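Local coordinates for protein fibrillarin-like rRNA/tRNA 2'-O-methyltransferase (Methanocaldococcus jannaschii, PDB 1FBN) that probably methylates ribose 2'-hydroxyls in rRNA and tRNA, using S-adenosyl-L-methionine as methyl donor at sites selected by a base-paired guide RNA, at residues E195-L200 with F205-E210; K65-M70 with M222-W227; R181-T186 with K190-E195. All coordinates share one frame; numbering follows the deposited sequence.

Interaction 1: E195-L200 with F205-E210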
loop_
_atom_site.group_PDB
_atom_site.type_symbol
_atom_site.label_atom_id
_atom_site.label_comp_id
_atom_site.label_asym_id
_atom_site.label_seq_id
_atom_site.Cartn_x
_atom_site.Cartn_y
_atom_site.Cartn_z
ATOM N N GLU A 195 10.419 14.755 12.118
ATOM C CA GLU A 195 10.717 13.910 13.269
ATOM C C GLU A 195 10.428 12.437 12.988
ATOM O O GLU A 195 11.157 11.565 13.451
ATOM C CB GLU A 195 9.936 14.390 14.495
ATOM C CG GLU A 195 10.351 15.783 14.966
ATOM C CD GLU A 195 9.479 16.338 16.084
ATOM O OE1 GLU A 195 8.419 15.752 16.390
ATOM O OE2 GLU A 195 9.858 17.380 16.657
ATOM N N GLN A 196 9.366 12.165 12.233
ATOM C CA GLN A 196 9.012 10.792 11.876
ATOM C C GLN A 196 10.080 10.201 10.968
ATOM O O GLN A 196 10.471 9.050 11.135
ATOM C CB GLN A 196 7.645 10.739 11.190
ATOM C CG GLN A 196 6.487 10.969 12.133
ATOM C CD GLN A 196 6.455 9.955 13.263
ATOM O OE1 GLN A 196 6.235 8.766 13.036
ATOM N NE2 GLN A 196 6.672 10.422 14.487
ATOM N N LYS A 197 10.547 10.998 10.011
ATOM C CA LYS A 197 11.593 10.572 9.086
ATOM C C LYS A 197 12.841 10.180 9.885
ATOM O O LYS A 197 13.460 9.151 9.617
ATOM C CB LYS A 197 11.914 11.703 8.103
ATOM C CG LYS A 197 12.956 11.355 7.053
ATOM C CD LYS A 197 13.184 12.513 6.093
ATOM C CE LYS A 197 14.342 12.215 5.151
ATOM N NZ LYS A 197 14.612 13.327 4.194
ATOM N N GLU A 198 13.171 10.978 10.899
ATOM C CA GLU A 198 14.326 10.709 11.757
ATOM C C GLU A 198 14.150 9.407 12.536
ATOM O O GLU A 198 15.095 8.631 12.669
ATOM C CB GLU A 198 14.559 11.868 12.735
ATOM C CG GLU A 198 14.918 13.184 12.055
ATOM C CD GLU A 198 14.988 14.364 13.018
ATOM O OE1 GLU A 198 14.234 14.387 14.019
ATOM O OE2 GLU A 198 15.794 15.283 12.758
ATOM N N ILE A 199 12.945 9.176 13.053
ATOM C CA ILE A 199 12.648 7.954 13.805
ATOM C C ILE A 199 12.836 6.724 12.916
ATOM O O ILE A 199 13.441 5.737 13.335
ATOM C CB ILE A 199 11.202 7.967 14.376
ATOM C CG1 ILE A 199 11.096 9.002 15.498
ATOM C CG2 ILE A 199 10.804 6.577 14.878
ATOM C CD1 ILE A 199 9.709 9.130 16.094
ATOM N N LEU A 200 12.329 6.798 11.688
ATOM C CA LEU A 200 12.454 5.693 10.743
ATOM C C LEU A 200 13.913 5.433 10.382
ATOM O O LEU A 200 14.344 4.280 10.329
ATOM C CB LEU A 200 11.642 5.969 9.475
ATOM C CG LEU A 200 10.119 5.974 9.643
ATOM C CD1 LEU A 200 9.461 6.400 8.348
ATOM C CD2 LEU A 200 9.635 4.597 10.076
ATOM N N PHE A 205 15.975 2.400 8.492
ATOM C CA PHE A 205 15.551 2.694 7.126
ATOM C C PHE A 205 16.339 3.823 6.474
ATOM O O PHE A 205 16.775 4.755 7.143
ATOM C CB PHE A 205 14.070 3.094 7.098
ATOM C CG PHE A 205 13.122 1.941 7.202
ATOM C CD1 PHE A 205 12.878 1.126 6.099
ATOM C CD2 PHE A 205 12.445 1.689 8.391
ATOM C CE1 PHE A 205 11.971 0.076 6.176
ATOM C CE2 PHE A 205 11.531 0.639 8.482
ATOM C CZ PHE A 205 11.293 -0.169 7.370
ATOM N N LYS A 206 16.525 3.717 5.163
ATOM C CA LYS A 206 17.182 4.760 4.380
ATOM C C LYS A 206 16.030 5.253 3.511
ATOM O O LYS A 206 15.515 4.507 2.678
ATOM C CB LYS A 206 18.311 4.191 3.513
ATOM C CG LYS A 206 19.016 5.244 2.656
ATOM C CD LYS A 206 20.205 4.658 1.894
ATOM C CE LYS A 206 20.757 5.627 0.851
ATOM N NZ LYS A 206 21.403 6.830 1.461
ATOM N N ILE A 207 15.579 6.478 3.763
ATOM C CA ILE A 207 14.452 7.044 3.021
ATOM C C ILE A 207 14.798 7.350 1.564
ATOM O O ILE A 207 15.663 8.186 1.286
ATOM C CB ILE A 207 13.899 8.308 3.722
ATOM C CG1 ILE A 207 13.536 7.991 5.184
ATOM C CG2 ILE A 207 12.694 8.853 2.957
ATOM C CD1 ILE A 207 12.498 6.885 5.375
ATOM N N VAL A 208 14.114 6.664 0.645
ATOM C CA VAL A 208 14.350 6.826 -0.790
ATOM C C VAL A 208 13.249 7.551 -1.560
ATOM O O VAL A 208 13.432 7.886 -2.729
ATOM C CB VAL A 208 14.670 5.467 -1.488
ATOM C CG1 VAL A 208 15.970 4.889 -0.932
ATOM C CG2 VAL A 208 13.522 4.478 -1.316
ATOM N N ASP A 209 12.106 7.774 -0.915
ATOM C CA ASP A 209 10.999 8.492 -1.543
ATOM C C ASP A 209 10.101 9.089 -0.469
ATOM O O ASP A 209 10.020 8.580 0.655
ATOM C CB ASP A 209 10.188 7.580 -2.473
ATOM C CG ASP A 209 9.569 8.336 -3.654
ATOM O OD1 ASP A 209 9.311 9.554 -3.540
ATOM O OD2 ASP A 209 9.339 7.712 -4.709
ATOM N N GLU A 210 9.454 10.193 -0.821
ATOM C CA GLU A 210 8.564 10.909 0.082
ATOM C C GLU A 210 7.563 11.651 -0.798
ATOM O O GLU A 210 7.946 12.507 -1.599
ATOM C CB GLU A 210 9.372 11.890 0.930
ATOM C CG GLU A 210 8.590 12.558 2.042
ATOM C CD GLU A 210 9.432 13.522 2.866
ATOM O OE1 GLU A 210 10.627 13.231 3.106
ATOM O OE2 GLU A 210 8.891 14.570 3.282
HETATM O O HOH W 1 12.960 12.633 1.619
#
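Leu200 and Phe205 are joined through the backbone: Phe205 N donates to Leu200 O at 3.1 Å, with an N-H...O angle of 156°. The same oxygen lies in the plane of the Phe205 ring, at its edge, and 3.5 Å from Phe205 CB, so a single carbonyl meets both the amide and the root of the aromatic side chain. Further along, two aliphatic groups pack on Ile207. The tip of Leu200 faces it methyl to methyl, CD1 of Leu200 to CD1 of Ile207 at 4.3 Å, while CG of Lys197 lies 3.9 Å from CG1 of Ile207. With CG anti to the backbone N (chi1 -178°) and the rest of the chain extended, Lys197 passes over Ile207 and carries its ammonium on to Glu210. Lys197 NZ and Glu210 OE1 are 4.1 Å apart, too far for a salt bridge, and a water joins them: it accepts from Lys197 NZ at 3.1 Å and donates to Glu210 OE1 at 2.8 Å. A classic beta bulge, in which Val208 and Asp209 both face Val224, shifts the strand's phase by one residue and turns Glu210 to the same side as Phe205 and Ile207. In the next shell, Leu160 of helix 156-167 touches both Leu200 and Phe205, and the Phe205 ring meets that of Trp227 at an incline. The segment axes approach to 8.5 Å at 132°, as helix 189-203 turns back into edge strand 205-212, the alpha-to-beta connection near the C-terminal end of a Rossmann-like methyltransferase fold.

Interaction 2: K65-M70 with M222-W227; sequences KGLKVM and MFVGIW
Val224 makes the apolar part of this contact, offering one methyl to each of two loop residues. Its CG2 meets CD1 of Leu67 at 3.9 Å, the two side chains crossing at about a right angle, and its CG1 lies 4.1 Å from CG1 of Val69. The division follows from the first torsion of Val224: CG1 is anti to the backbone N (chi1 178°) and CG2 is beside it, so the branches diverge toward different partners. Polar contact between the segments is lacking, since no hydrogen bond crosses. Instead Val69 O is set against the valine, 4.1 Å from Val224 CG2 and 4.2 Å from Val224 CG1, and this carbonyl is buried without a partner in the model. The loop's polar tie runs to the neighbouring strand: OD2 of Asp209, in the bulge opposite Val224, accepts from both Lys68 N and Val69 N. Backbone conformation accounts for the approach of the loop. Gly66, at positive phi (108°), is the C-prime residue of a Schellman motif, with Leu67 N bonded to Ala62 O and Gly66 N to Ile63 O; the motif ends helix 58-64, and the chain continues with Leu67 and Val69 pointing at the strand. Around it the apolar patch widens: Leu67 also touches Val211, Val69 touches Tyr173, and the selenomethionine Met222 packs on Leu59 and Ala62. A Schellman-terminated helix and its exit loop thus lie on one face of the C-terminal hairpin of strands 205-212 and 220-227, the antiparallel end of the mixed sheet in this methyltransferase fold.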
loop_
_atom_site.group_PDB
_atom_site.type_symbol
_atom_site.label_atom_id
_atom_site.label_comp_id
_atom_site.label_asym_id
_atom_site.label_seq_id
_atom_site.Cartn_x
_atom_site.Cartn_y
_atom_site.Cartn_z
ATOM N N LYS A 65 0.547 11.392 -7.422
ATOM C CA LYS A 65 1.305 12.558 -6.980
ATOM C C LYS A 65 2.820 12.497 -7.198
ATOM O O LYS A 65 3.555 13.328 -6.654
ATOM C CB LYS A 65 0.997 12.877 -5.513
ATOM C CG LYS A 65 -0.422 13.386 -5.259
ATOM C CD LYS A 65 -0.740 14.652 -6.059
ATOM C CE LYS A 65 0.267 15.778 -5.798
ATOM N NZ LYS A 65 0.406 16.147 -4.360
ATOM N N GLY A 66 3.290 11.492 -7.935
ATOM C CA GLY A 66 4.714 11.411 -8.230
ATOM C C GLY A 66 5.639 10.380 -7.602
ATOM O O GLY A 66 6.856 10.558 -7.652
ATOM N N LEU A 67 5.101 9.313 -7.023
ATOM C CA LEU A 67 5.940 8.272 -6.427
ATOM C C LEU A 67 6.863 7.725 -7.517
ATOM O O LEU A 67 6.402 7.395 -8.612
ATOM C CB LEU A 67 5.068 7.134 -5.886
ATOM C CG LEU A 67 5.789 5.979 -5.191
ATOM C CD1 LEU A 67 6.361 6.457 -3.873
ATOM C CD2 LEU A 67 4.838 4.827 -4.951
ATOM N N LYS A 68 8.164 7.660 -7.226
ATOM C CA LYS A 68 9.151 7.154 -8.189
ATOM C C LYS A 68 9.681 5.765 -7.829
ATOM O O LYS A 68 10.127 5.017 -8.704
ATOM C CB LYS A 68 10.327 8.130 -8.331
ATOM C CG LYS A 68 9.934 9.533 -8.771
ATOM C CD LYS A 68 9.225 9.526 -10.111
ATOM C CE LYS A 68 8.706 10.908 -10.441
ATOM N NZ LYS A 68 7.855 10.896 -11.653
ATOM N N VAL A 69 9.652 5.434 -6.542
ATOM C CA VAL A 69 10.124 4.136 -6.070
ATOM C C VAL A 69 8.933 3.265 -5.669
ATOM O O VAL A 69 8.292 3.511 -4.646
ATOM C CB VAL A 69 11.072 4.280 -4.844
ATOM C CG1 VAL A 69 11.664 2.927 -4.468
ATOM C CG2 VAL A 69 12.174 5.285 -5.139
HETATM N N MSE A 70 8.607 2.286 -6.507
HETATM C CA MSE A 70 7.510 1.359 -6.229
HETATM C C MSE A 70 8.119 -0.039 -6.217
HETATM O O MSE A 70 8.311 -0.659 -7.266
HETATM C CB MSE A 70 6.409 1.477 -7.290
HETATM C CG MSE A 70 5.294 0.444 -7.149
HETATM SE SE MSE A 70 4.549 0.407 -5.513
HETATM C CE MSE A 70 2.980 -0.336 -5.916
HETATM N N MSE A 222 3.512 9.813 2.124
HETATM C CA MSE A 222 3.911 8.424 1.920
HETATM C C MSE A 222 5.440 8.357 1.939
HETATM O O MSE A 222 6.113 9.010 1.140
HETATM C CB MSE A 222 3.379 7.898 0.575
HETATM C CG MSE A 222 3.753 6.451 0.230
HETATM SE SE MSE A 222 2.933 5.179 1.232
HETATM C CE MSE A 222 1.434 4.996 0.340
ATOM N N PHE A 223 5.984 7.616 2.895
ATOM C CA PHE A 223 7.426 7.437 3.001
ATOM C C PHE A 223 7.794 6.056 2.467
ATOM O O PHE A 223 7.044 5.091 2.640
ATOM C CB PHE A 223 7.895 7.538 4.463
ATOM C CG PHE A 223 7.883 8.934 5.021
ATOM C CD1 PHE A 223 8.974 9.781 4.836
ATOM C CD2 PHE A 223 6.790 9.398 5.748
ATOM C CE1 PHE A 223 8.980 11.071 5.370
ATOM C CE2 PHE A 223 6.784 10.687 6.286
ATOM C CZ PHE A 223 7.882 11.524 6.096
ATOM N N VAL A 224 8.923 5.985 1.770
ATOM C CA VAL A 224 9.428 4.724 1.244
ATOM C C VAL A 224 10.895 4.652 1.656
ATOM O O VAL A 224 11.647 5.613 1.479
ATOM C CB VAL A 224 9.316 4.634 -0.294
ATOM C CG1 VAL A 224 9.893 3.313 -0.780
ATOM C CG2 VAL A 224 7.859 4.756 -0.736
ATOM N N GLY A 225 11.285 3.532 2.251
ATOM C CA GLY A 225 12.662 3.375 2.678
ATOM C C GLY A 225 13.173 1.962 2.507
ATOM O O GLY A 225 12.390 1.009 2.506
ATOM N N ILE A 226 14.481 1.834 2.301
ATOM C CA ILE A 226 15.111 0.522 2.151
ATOM C C ILE A 226 15.579 0.073 3.528
ATOM O O ILE A 226 16.209 0.842 4.256
ATOM C CB ILE A 226 16.328 0.557 1.199
ATOM C CG1 ILE A 226 15.901 1.058 -0.175
ATOM C CG2 ILE A 226 16.931 -0.838 1.063
ATOM C CD1 ILE A 226 16.951 0.870 -1.262
ATOM N N TRP A 227 15.239 -1.161 3.887
ATOM C CA TRP A 227 15.610 -1.725 5.177
ATOM C C TRP A 227 17.067 -2.168 5.194
ATOM O O TRP A 227 17.433 -3.157 4.561
ATOM C CB TRP A 227 14.700 -2.906 5.502
ATOM C CG TRP A 227 14.966 -3.547 6.831
ATOM C CD1 TRP A 227 15.332 -4.843 7.052
ATOM C CD2 TRP A 227 14.847 -2.938 8.126
ATOM N NE1 TRP A 227 15.443 -5.082 8.402
ATOM C CE2 TRP A 227 15.152 -3.931 9.083
ATOM C CE3 TRP A 227 14.509 -1.650 8.571
ATOM C CZ2 TRP A 227 15.129 -3.678 10.460
ATOM C CZ3 TRP A 227 14.485 -1.400 9.940
ATOM C CH2 TRP A 227 14.793 -2.411 10.867
#

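Interaction 3: R181-T186 with K190-E195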
loop_
_atom_site.group_PDB
_atom_site.type_symbol
_atom_site.label_atom_id
_atom_site.label_comp_id
_atom_site.label_asym_id
_atom_site.label_seq_id
_atom_site.Cartn_x
_atom_site.Cartn_y
_atom_site.Cartn_z
ATOM N N ARG A 181 -1.496 14.446 11.927
ATOM C CA ARG A 181 -2.386 14.704 13.053
ATOM C C ARG A 181 -2.685 13.496 13.943
ATOM O O ARG A 181 -3.202 13.660 15.049
ATOM C CB ARG A 181 -3.686 15.339 12.563
ATOM C CG ARG A 181 -3.527 16.729 11.955
ATOM C CD ARG A 181 -3.522 17.830 13.002
ATOM N NE ARG A 181 -2.273 17.877 13.748
ATOM C CZ ARG A 181 -1.435 18.912 13.750
ATOM N NH1 ARG A 181 -1.705 20.006 13.045
ATOM N NH2 ARG A 181 -0.312 18.844 14.446
ATOM N N SER A 182 -2.377 12.288 13.470
ATOM C CA SER A 182 -2.609 11.086 14.276
ATOM C C SER A 182 -1.463 10.890 15.275
ATOM O O SER A 182 -1.553 10.067 16.187
ATOM C CB SER A 182 -2.759 9.840 13.392
ATOM O OG SER A 182 -1.525 9.438 12.820
ATOM N N ILE A 183 -0.393 11.661 15.092
ATOM C CA ILE A 183 0.787 11.609 15.947
ATOM C C ILE A 183 0.828 12.788 16.918
ATOM O O ILE A 183 1.151 12.625 18.098
ATOM C CB ILE A 183 2.065 11.588 15.081
ATOM C CG1 ILE A 183 2.126 10.265 14.315
ATOM C CG2 ILE A 183 3.315 11.797 15.934
ATOM C CD1 ILE A 183 3.057 10.281 13.154
ATOM N N ASP A 184 0.453 13.966 16.429
ATOM C CA ASP A 184 0.464 15.173 17.246
ATOM C C ASP A 184 -0.584 16.151 16.710
ATOM O O ASP A 184 -0.682 16.358 15.502
ATOM C CB ASP A 184 1.859 15.800 17.183
ATOM C CG ASP A 184 2.125 16.764 18.315
ATOM O OD1 ASP A 184 1.529 17.859 18.329
ATOM O OD2 ASP A 184 2.957 16.435 19.182
ATOM N N VAL A 185 -1.371 16.739 17.611
ATOM C CA VAL A 185 -2.415 17.692 17.222
ATOM C C VAL A 185 -2.022 19.165 17.395
ATOM O O VAL A 185 -2.802 20.062 17.066
ATOM C CB VAL A 185 -3.732 17.443 18.004
ATOM C CG1 VAL A 185 -4.281 16.061 17.690
ATOM C CG2 VAL A 185 -3.505 17.603 19.502
ATOM N N THR A 186 -0.809 19.412 17.880
ATOM C CA THR A 186 -0.347 20.776 18.107
ATOM C C THR A 186 0.795 21.196 17.186
ATOM O O THR A 186 0.749 22.272 16.590
ATOM C CB THR A 186 0.113 20.971 19.571
ATOM O OG1 THR A 186 -0.901 20.484 20.463
ATOM C CG2 THR A 186 0.368 22.448 19.860
ATOM N N LYS A 190 4.839 19.847 9.122
ATOM C CA LYS A 190 6.161 19.842 8.510
ATOM C C LYS A 190 7.211 19.356 9.516
ATOM O O LYS A 190 8.127 18.610 9.162
ATOM C CB LYS A 190 6.502 21.245 7.996
ATOM C CG LYS A 190 7.614 21.278 6.966
ATOM C CD LYS A 190 7.629 22.591 6.187
ATOM C CE LYS A 190 7.993 23.779 7.071
ATOM N NZ LYS A 190 9.366 23.664 7.641
ATOM N N GLU A 191 7.053 19.759 10.774
ATOM C CA GLU A 191 7.969 19.355 11.835
ATOM C C GLU A 191 7.709 17.914 12.274
ATOM O O GLU A 191 8.641 17.189 12.618
ATOM C CB GLU A 191 7.862 20.301 13.032
ATOM C CG GLU A 191 8.311 21.734 12.738
ATOM C CD GLU A 191 9.719 21.811 12.146
ATOM O OE1 GLU A 191 10.699 21.575 12.886
ATOM O OE2 GLU A 191 9.844 22.105 10.935
ATOM N N ILE A 192 6.440 17.511 12.255
ATOM C CA ILE A 192 6.046 16.153 12.631
ATOM C C ILE A 192 6.641 15.158 11.632
ATOM O O ILE A 192 7.215 14.146 12.026
ATOM C CB ILE A 192 4.502 15.999 12.648
ATOM C CG1 ILE A 192 3.893 16.894 13.731
ATOM C CG2 ILE A 192 4.106 14.543 12.872
ATOM C CD1 ILE A 192 2.383 17.010 13.662
ATOM N N PHE A 193 6.523 15.464 10.343
ATOM C CA PHE A 193 7.051 14.591 9.302
ATOM C C PHE A 193 8.565 14.476 9.392
ATOM O O PHE A 193 9.122 13.396 9.190
ATOM C CB PHE A 193 6.628 15.079 7.912
ATOM C CG PHE A 193 5.167 14.867 7.617
ATOM C CD1 PHE A 193 4.567 13.632 7.858
ATOM C CD2 PHE A 193 4.388 15.900 7.104
ATOM C CE1 PHE A 193 3.212 13.427 7.593
ATOM C CE2 PHE A 193 3.029 15.707 6.833
ATOM C CZ PHE A 193 2.441 14.468 7.080
ATOM N N LYS A 194 9.219 15.588 9.721
ATOM C CA LYS A 194 10.671 15.626 9.865
ATOM C C LYS A 194 11.108 14.680 10.981
ATOM O O LYS A 194 12.026 13.878 10.802
ATOM C CB LYS A 194 11.128 17.054 10.171
ATOM C CG LYS A 194 12.621 17.204 10.405
ATOM C CD LYS A 194 12.992 18.661 10.660
ATOM C CE LYS A 194 14.492 18.830 10.892
ATOM N NZ LYS A 194 14.951 18.172 12.146
ATOM N N GLU A 195 10.419 14.755 12.118
ATOM C CA GLU A 195 10.717 13.910 13.269
ATOM C C GLU A 195 10.428 12.437 12.988
ATOM O O GLU A 195 11.157 11.565 13.451
ATOM C CB GLU A 195 9.936 14.390 14.495
ATOM C CG GLU A 195 10.351 15.783 14.966
ATOM C CD GLU A 195 9.479 16.338 16.084
ATOM O OE1 GLU A 195 8.419 15.752 16.390
ATOM O OE2 GLU A 195 9.858 17.380 16.657
#
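Bends at chi2 (-84°) and chi3 (74°) fold Arg181 back, so that its guanidinium reaches Ile192 although its CB starts out facing away from the helix. Ile192 comes the other way, its CG1 anti to the carbonyl carbon and CD1 extended beyond it, and the two side chains meet at about a right angle. CD1 of Ile192 is 3.4 Å from NH2 of Arg181, 3.6 Å from Asp184 O and 3.8 Å from Asp184 CB, which sets one methyl against both the arginine and the backbone. The other branch slides past Ile183, CG2 of Ile192 to CG2 of Ile183 at 4.2 Å. The polar bonds of Arg181 and Asp184 stay in the loop, within 181-186 or on to Lys187. Arg181 grips Asp184 O side-on with two nitrogens, NE at 2.8 Å and NH2 at 2.7 Å, and the oxygen lies in the guanidinium plane. NE lies in the carbonyl plane, on a lone pair of Asp184 O; NH2 stands 48° above that plane. Val185 C lies over one guanidinium face, offset toward its rim, and NH2 also donates to Lys187 O, so backbone fixes the group's rotation on several sides. Asp184 OD1 accepts from Thr186 N at 2.8 Å in an Asx turn and from Lys187 N as well, holding the loop just before helix 189-203. The side chain of Ile183 is about 7 Å from that of Gln153, a predicted S-adenosyl-L-methionine-binding residue. No hydrogen bond crosses to the helix segment: arginine and aspartate bonds set the loop's shape, and the isoleucine contributes van der Waals contact, its methyl touching a guanidinium already engaged with carbonyl oxygens.

Interaction 2 is a buried contact, its centre about 10 Å from the chain's centre, whereas interactions 1 and 3 are partly buried, their centres about 17 and 21 Å from it. Both of these use helix 189-203: interaction 3 sets its early turns against the preceding loop, and interaction 1 sets its later turns against the next strand. Interactions 1 and 2 meet through the paired strands 205-212 and 220-227, from opposite faces of the sheet. Chemistry follows position. The inner contact is purely apolar across its segments; interaction 1 adds a backbone hydrogen bond and a water bridge across its segments, while the arginine and aspartate bonds of interaction 3 stay in the loop.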